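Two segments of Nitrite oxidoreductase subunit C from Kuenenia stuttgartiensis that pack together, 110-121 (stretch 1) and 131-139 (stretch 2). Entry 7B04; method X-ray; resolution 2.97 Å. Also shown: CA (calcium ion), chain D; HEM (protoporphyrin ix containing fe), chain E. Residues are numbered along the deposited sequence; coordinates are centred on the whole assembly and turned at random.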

# COMPACT_ATOMS: atom_id res chain seq x y z
N TYR C 110 41.42 45.09 -0.15
CA TYR C 110 39.96 45.09 -0.07
C TYR C 110 39.40 45.64 -1.38
O TYR C 110 39.81 46.73 -1.82
CB TYR C 110 39.44 45.96 1.09
CG TYR C 110 39.95 45.63 2.48
CD1 TYR C 110 39.23 44.80 3.33
CD2 TYR C 110 41.12 46.19 2.94
CE1 TYR C 110 39.70 44.53 4.62
CE2 TYR C 110 41.59 45.92 4.21
CZ TYR C 110 40.88 45.09 5.05
OH TYR C 110 41.36 44.83 6.31
N PHE C 111 38.43 44.94 -1.95
CA PHE C 111 37.70 45.38 -3.14
C PHE C 111 36.25 45.56 -2.77
O PHE C 111 35.66 44.68 -2.13
CB PHE C 111 37.75 44.34 -4.27
CG PHE C 111 39.06 44.26 -4.99
CD1 PHE C 111 40.16 43.68 -4.38
CD2 PHE C 111 39.19 44.71 -6.30
CE1 PHE C 111 41.36 43.56 -5.05
CE2 PHE C 111 40.40 44.60 -6.97
CZ PHE C 111 41.49 44.03 -6.34
N GLN C 112 35.65 46.67 -3.19
CA GLN C 112 34.24 46.95 -2.96
C GLN C 112 33.52 47.02 -4.30
O GLN C 112 33.93 47.79 -5.18
CB GLN C 112 34.08 48.26 -2.20
CG GLN C 112 32.68 48.56 -1.71
CD GLN C 112 32.46 50.03 -1.48
OE1 GLN C 112 32.55 50.84 -2.41
NE2 GLN C 112 32.22 50.41 -0.23
N VAL C 113 32.46 46.23 -4.45
CA VAL C 113 31.69 46.15 -5.68
C VAL C 113 30.24 46.51 -5.36
O VAL C 113 29.65 45.96 -4.42
CB VAL C 113 31.78 44.76 -6.33
CG1 VAL C 113 31.13 44.77 -7.69
CG2 VAL C 113 33.24 44.31 -6.41
N ILE C 114 29.67 47.41 -6.16
CA ILE C 114 28.31 47.89 -5.97
C ILE C 114 27.54 47.81 -7.28
O ILE C 114 28.02 48.30 -8.31
CB ILE C 114 28.30 49.35 -5.46
CG1 ILE C 114 28.83 49.42 -4.03
CG2 ILE C 114 26.92 49.94 -5.55
CD1 ILE C 114 29.03 50.84 -3.53
N TRP C 115 26.35 47.22 -7.23
CA TRP C 115 25.46 47.17 -8.37
C TRP C 115 24.03 47.25 -7.85
O TRP C 115 23.76 46.99 -6.68
CB TRP C 115 25.66 45.90 -9.21
CG TRP C 115 25.18 44.65 -8.53
CD1 TRP C 115 23.98 44.03 -8.71
CD2 TRP C 115 25.90 43.87 -7.57
NE1 TRP C 115 23.91 42.90 -7.92
CE2 TRP C 115 25.08 42.79 -7.21
CE3 TRP C 115 27.16 43.99 -6.98
CZ2 TRP C 115 25.47 41.82 -6.28
CZ3 TRP C 115 27.55 43.03 -6.06
CH2 TRP C 115 26.71 41.97 -5.72
N ASP C 116 23.11 47.62 -8.74
CA ASP C 116 21.71 47.80 -8.37
C ASP C 116 20.91 46.56 -8.69
O ASP C 116 20.95 46.04 -9.80
CB ASP C 116 21.09 48.99 -9.08
CG ASP C 116 21.96 50.23 -9.04
OD1 ASP C 116 22.16 50.75 -7.92
OD2 ASP C 116 22.42 50.70 -10.10
N ASP C 117 20.22 46.04 -7.70
CA ASP C 117 19.31 44.92 -7.94
C ASP C 117 18.14 44.97 -6.97
O ASP C 117 18.31 45.21 -5.78
CB ASP C 117 20.04 43.56 -8.02
CG ASP C 117 19.13 42.35 -7.75
OD1 ASP C 117 18.28 42.06 -8.63
OD2 ASP C 117 19.52 41.57 -6.79
N ALA C 118 16.94 44.85 -7.53
CA ALA C 118 15.68 45.08 -6.85
C ALA C 118 15.24 43.93 -5.94
O ALA C 118 14.27 44.10 -5.20
CB ALA C 118 14.58 45.34 -7.89
N THR C 119 15.95 42.81 -5.95
CA THR C 119 15.52 41.62 -5.23
C THR C 119 16.66 41.10 -4.37
O THR C 119 17.81 41.05 -4.81
CB THR C 119 15.03 40.52 -6.17
OG1 THR C 119 16.12 40.02 -6.95
CG2 THR C 119 13.95 41.04 -7.11
N ASP C 120 16.32 40.72 -3.14
CA ASP C 120 17.26 40.09 -2.21
C ASP C 120 17.05 38.58 -2.27
O ASP C 120 16.21 38.02 -1.56
CB ASP C 120 17.05 40.62 -0.80
CG ASP C 120 15.57 40.78 -0.45
OD1 ASP C 120 15.17 40.38 0.66
OD2 ASP C 120 14.80 41.29 -1.30
N ASN C 121 17.84 37.91 -3.12
CA ASN C 121 17.83 36.45 -3.19
C ASN C 121 18.97 35.96 -2.30
O ASN C 121 20.14 36.02 -2.69
CB ASN C 121 17.98 35.96 -4.62
CG ASN C 121 16.92 36.52 -5.55
OD1 ASN C 121 17.25 37.24 -6.50
ND2 ASN C 121 15.66 36.20 -5.30
N ARG C 131 20.63 32.07 -6.04
CA ARG C 131 21.24 33.05 -5.17
C ARG C 131 21.74 34.22 -5.99
O ARG C 131 22.16 34.07 -7.14
CB ARG C 131 22.41 32.46 -4.38
CG ARG C 131 23.48 31.92 -5.33
CD ARG C 131 24.78 31.62 -4.61
NE ARG C 131 24.72 30.34 -3.92
CZ ARG C 131 25.06 29.20 -4.49
NH1 ARG C 131 25.48 29.17 -5.75
NH2 ARG C 131 24.97 28.07 -3.80
N ASP C 132 21.74 35.40 -5.37
CA ASP C 132 22.47 36.53 -5.93
C ASP C 132 23.95 36.37 -5.61
O ASP C 132 24.32 35.97 -4.51
CB ASP C 132 21.97 37.85 -5.38
CG ASP C 132 20.67 38.27 -6.01
OD1 ASP C 132 19.66 38.29 -5.29
OD2 ASP C 132 20.66 38.57 -7.22
N GLY C 133 24.79 36.67 -6.59
CA GLY C 133 26.22 36.49 -6.42
C GLY C 133 27.02 37.50 -7.20
O GLY C 133 26.52 38.15 -8.13
N ALA C 134 28.28 37.66 -6.79
CA ALA C 134 29.24 38.50 -7.48
C ALA C 134 30.60 37.83 -7.42
O ALA C 134 30.90 37.08 -6.48
CB ALA C 134 29.30 39.89 -6.87
N ALA C 135 31.43 38.10 -8.43
CA ALA C 135 32.73 37.46 -8.48
C ALA C 135 33.75 38.35 -9.17
O ALA C 135 33.43 39.10 -10.09
CB ALA C 135 32.67 36.10 -9.20
N LEU C 136 34.99 38.25 -8.69
CA LEU C 136 36.14 38.89 -9.31
C LEU C 136 37.14 37.82 -9.69
O LEU C 136 37.21 36.76 -9.06
CB LEU C 136 36.79 39.90 -8.36
CG LEU C 136 35.90 41.06 -7.90
CD1 LEU C 136 36.60 41.85 -6.81
CD2 LEU C 136 35.55 41.95 -9.08
N MET C 137 37.91 38.08 -10.74
CA MET C 137 38.87 37.10 -11.23
C MET C 137 40.15 37.82 -11.62
O MET C 137 40.13 38.95 -12.11
CB MET C 137 38.32 36.26 -12.38
CG MET C 137 38.29 36.89 -13.74
SD MET C 137 37.71 35.65 -14.90
CE MET C 137 38.18 36.38 -16.46
N PHE C 138 41.26 37.14 -11.39
CA PHE C 138 42.58 37.70 -11.62
C PHE C 138 43.43 36.69 -12.36
O PHE C 138 43.34 35.49 -12.09
CB PHE C 138 43.26 38.05 -10.29
CG PHE C 138 42.51 39.03 -9.45
CD1 PHE C 138 42.76 40.38 -9.56
CD2 PHE C 138 41.54 38.59 -8.56
CE1 PHE C 138 42.06 41.29 -8.78
CE2 PHE C 138 40.84 39.49 -7.79
CZ PHE C 138 41.10 40.84 -7.89
N PRO C 139 44.27 37.13 -13.29
CA PRO C 139 45.21 36.19 -13.90
C PRO C 139 46.24 35.84 -12.85
O PRO C 139 46.70 36.69 -12.09
CB PRO C 139 45.82 36.99 -15.05
CG PRO C 139 44.90 38.17 -15.25
CD PRO C 139 44.38 38.47 -13.89
CA CA D . 18.36 39.60 -6.64
CHA HEM E . 30.77 29.67 -14.01
CHB HEM E . 30.94 30.65 -18.78
CHC HEM E . 33.10 34.86 -17.67
CHD HEM E . 33.09 33.81 -12.89
C1A HEM E . 30.71 29.52 -15.39
C2A HEM E . 30.42 28.30 -16.10
C3A HEM E . 30.46 28.56 -17.42
C4A HEM E . 30.80 29.96 -17.59
CMA HEM E . 30.20 27.57 -18.58
CAA HEM E . 30.09 26.95 -15.41
CBA HEM E . 31.15 25.90 -15.71
CGA HEM E . 32.21 25.96 -14.65
O1A HEM E . 33.41 25.76 -14.98
O2A HEM E . 31.86 26.22 -13.47
C1B HEM E . 31.49 31.91 -18.91
C2B HEM E . 31.55 32.71 -20.11
C3B HEM E . 32.15 33.88 -19.81
C4B HEM E . 32.48 33.85 -18.39
CMB HEM E . 31.01 32.22 -21.48
CAB HEM E . 32.47 35.11 -20.71
CBB HEM E . 32.00 35.28 -21.95
C1C HEM E . 33.23 34.96 -16.30
C2C HEM E . 33.67 36.14 -15.57
C3C HEM E . 33.66 35.86 -14.27
C4C HEM E . 33.23 34.48 -14.10
CMC HEM E . 34.07 37.49 -16.21
CAC HEM E . 34.06 36.83 -13.13
CBC HEM E . 34.95 36.48 -12.20
C1D HEM E . 32.37 32.63 -12.78
C2D HEM E . 31.83 32.06 -11.55
C3D HEM E . 31.19 30.93 -11.86
C4D HEM E . 31.30 30.73 -13.30
CMD HEM E . 31.96 32.63 -10.13
CAD HEM E . 30.48 30.00 -10.85
CBD HEM E . 28.98 30.27 -10.85
CGD HEM E . 28.34 29.52 -9.70
O1D HEM E . 27.12 29.70 -9.48
O2D HEM E . 29.05 28.75 -9.01
NA HEM E . 30.94 30.50 -16.33
NB HEM E . 32.06 32.64 -17.89
NC HEM E . 32.97 33.96 -15.37
ND HEM E . 32.02 31.79 -13.83
FE HEM E . 32.13 32.03 -15.98

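Asp132 has the largest area covered by the other stretch, and much of the contact turns on the calcium ion it binds. Asp132 binds it in bidentate fashion, with Asp132 OD1 2.3 Å and Asp132 OD2 2.6 Å from the calcium ion. Stretch 1 supplies four more ligands. Asp117 OD2 is 2.3 Å from the calcium ion, Thr119 O 2.4 Å, Thr119 OG1 2.3 Å and Asn121 OD1 2.6 Å. One further ligand comes from elsewhere in the structure. The shared metal accounts for close oxygen pairs that would otherwise repel. Asp117 OD2 and Asp132 OD2 are 3.2 Å apart, and Asn121 OD1 and Asp132 OD1 are 2.9 Å apart. Neither pair is a hydrogen bond.

Asn121 reinforces this site through its backbone. Asn121 N donates to Asp132 OD1 at 2.9 Å, so that carboxylate oxygen serves both the metal and an amide. In return, Asp132 N donates to Asn121 O at 3.2 Å, with a nearly straight angle of 173°. The two residues are thus joined by two hydrogen bonds and by the ion. Here the backbones come near each other, with 5.2 Å between Asn121 CA and Arg131 CA.

Away from the calcium, the strands are held by side chains. Their axes come no closer than 9.3 Å and run at 136°, and no backbone hydrogen bonds link them. The CA-to-CB bonds of Phe111 and Leu136 each point toward the other stretch. Phe111 CB lies 3.7 Å from Leu136 CD1. The same methyl reaches Val113, with Leu136 CD1 4.2 Å from Val113 CG2. Phe138 directs its ring edge toward the face of Phe111 in an offset edge-to-face pair. The planes meet at 68°, and Phe111 CZ is 3.6 Å from Phe138 CZ. Nearer the calcium, Trp115 CH2 packs 3.5 Å from Ala134 CB.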